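Local coordinates for monomethylamine methyltransferase mtmB1 (PDB 1NTH), which catalyses the transfer of the methyl group from monomethylamine to the corrinoid cofactor of its partner protein MtmC, a step in methanogenesis from methylamine, at the interface of chains A and B. Coordinates in Å, arbitrary orientation; residue numbers count along the deposited sequence, not the author numbering. Chains: chain A/B, Monomethylamine methyltransferase mtmB1.

The interface of chains A and B. Residues chain A 9-10, 243-244, 247; chain B 173-174, 177.
A:Tyr10 sets CG anti to its own carbonyl carbon (chi1 -57°), which carries the ring to B:Pro174, and A:Ile243 sends its branch methyl CG2 anti to the backbone N toward the same proline. In this TIM-barrel methyltransferase of the MtmB family, which assembles as a dimer of homotrimers, the first residue of helix 174-193 of chain B is wedged between helices 9-18 and 240-251 of chain A. The patch belongs to a two-fold symmetric interface, so its twin recurs with the chains exchanged. Chain A buries 69 Å² of B:Pro174, about half of the surface hidden in the patch. The proline CB meets the methyl CB of A:Ala247 at 3.7 Å, while its CG rests on CG2 of A:Ile243, also at 3.7 Å; these last two side chains lie alongside each other and point the same way. Tyrosine and proline instead slide past each other in opposite directions, with CB of B:Pro174 off one ring face at the CD2–CE2 rim and the carbonyl O out beyond CE2, near the ring plane. CE2 lies 3.8 Å from CB of B:Pro174 and 3.4 Å from its carbonyl O, so the ring touches both the pyrrolidine and the first turn of the helix. Within chain A, SG of A:Cys9 sits 3.7 Å above the plane of the A:Tyr10 ring, offset toward the rim, on the same face that the proline CB approaches. An alanine in place of A:Tyr10 would probably open a gap beside B:Pro174, leaving its CB and carbonyl without the ring that packs against them. On the far flank B:Val177, one helical turn on, directs CG1 to CB of A:Ala247 at 4.1 Å and turns CG2 toward the backbone O of A:Ser244. Where chain B enters its helix, OG of A:Ser244 abuts the carbonyl carbon of B:Ser173. Water 1 links the two serines, 3.3 Å from OG of A:Ser244 and 3.0 Å from the backbone O of B:Ser173.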
loop_
_atom_site.group_PDB
_atom_site.type_symbol
_atom_site.label_atom_id
_atom_site.label_comp_id
_atom_site.label_asym_id
_atom_site.label_seq_id
_atom_site.Cartn_x
_atom_site.Cartn_y
_atom_site.Cartn_z
ATOM N N CYS A 9 -8.885 -28.083 -7.098
ATOM C CA CYS A 9 -7.849 -28.502 -8.038
ATOM C C CYS A 9 -6.893 -29.550 -7.473
ATOM O O CYS A 9 -6.335 -30.354 -8.222
ATOM C CB CYS A 9 -7.053 -27.281 -8.521
ATOM S SG CYS A 9 -6.312 -26.285 -7.195
ATOM N N TYR A 10 -6.701 -29.544 -6.157
ATOM C CA TYR A 10 -5.806 -30.507 -5.532
ATOM C C TYR A 10 -6.429 -31.896 -5.575
ATOM O O TYR A 10 -5.739 -32.885 -5.833
ATOM C CB TYR A 10 -5.502 -30.088 -4.093
ATOM C CG TYR A 10 -4.911 -28.699 -4.022
ATOM C CD1 TYR A 10 -5.698 -27.603 -3.668
ATOM C CD2 TYR A 10 -3.582 -28.473 -4.372
ATOM C CE1 TYR A 10 -5.176 -26.312 -3.669
ATOM C CE2 TYR A 10 -3.048 -27.182 -4.377
ATOM C CZ TYR A 10 -3.851 -26.110 -4.028
ATOM O OH TYR A 10 -3.333 -24.834 -4.049
ATOM N N ILE A 243 -4.545 -26.985 -14.116
ATOM C CA ILE A 243 -4.746 -27.294 -12.705
ATOM C C ILE A 243 -3.761 -26.530 -11.812
ATOM O O ILE A 243 -4.126 -26.065 -10.726
ATOM C CB ILE A 243 -4.617 -28.823 -12.460
ATOM C CG1 ILE A 243 -5.675 -29.567 -13.284
ATOM C CG2 ILE A 243 -4.789 -29.143 -10.984
ATOM C CD1 ILE A 243 -7.105 -29.155 -12.990
ATOM N N SER A 244 -2.516 -26.400 -12.265
ATOM C CA SER A 244 -1.516 -25.662 -11.496
ATOM C C SER A 244 -1.804 -24.169 -11.559
ATOM O O SER A 244 -1.596 -23.451 -10.583
ATOM C CB SER A 244 -0.105 -25.934 -12.025
ATOM O OG SER A 244 0.371 -27.174 -11.537
ATOM N N ALA A 247 -4.418 -23.307 -9.023
ATOM C CA ALA A 247 -3.879 -23.256 -7.663
ATOM C C ALA A 247 -3.219 -21.907 -7.404
ATOM O O ALA A 247 -3.289 -21.370 -6.297
ATOM C CB ALA A 247 -2.865 -24.373 -7.462
ATOM N N SER B 173 2.724 -30.105 -10.221
ATOM C CA SER B 173 1.413 -30.457 -9.686
ATOM C C SER B 173 0.951 -29.192 -8.962
ATOM O O SER B 173 1.768 -28.313 -8.660
ATOM C CB SER B 173 1.515 -31.599 -8.673
ATOM O OG SER B 173 2.021 -31.133 -7.432
ATOM N N PRO B 174 -0.356 -29.071 -8.686
ATOM C CA PRO B 174 -0.828 -27.872 -7.985
ATOM C C PRO B 174 -0.236 -27.785 -6.580
ATOM O O PRO B 174 -0.134 -26.699 -6.005
ATOM C CB PRO B 174 -2.346 -28.042 -7.983
ATOM C CG PRO B 174 -2.527 -29.549 -8.036
ATOM C CD PRO B 174 -1.484 -29.946 -9.051
ATOM N N VAL B 177 2.795 -25.554 -6.469
ATOM C CA VAL B 177 2.440 -24.135 -6.439
ATOM C C VAL B 177 2.032 -23.762 -5.015
ATOM O O VAL B 177 2.483 -22.749 -4.472
ATOM C CB VAL B 177 1.271 -23.823 -7.408
ATOM C CG1 VAL B 177 0.694 -22.434 -7.124
ATOM C CG2 VAL B 177 1.770 -23.881 -8.849
HETATM O O HOH W 1 3.427 -26.687 -10.486
#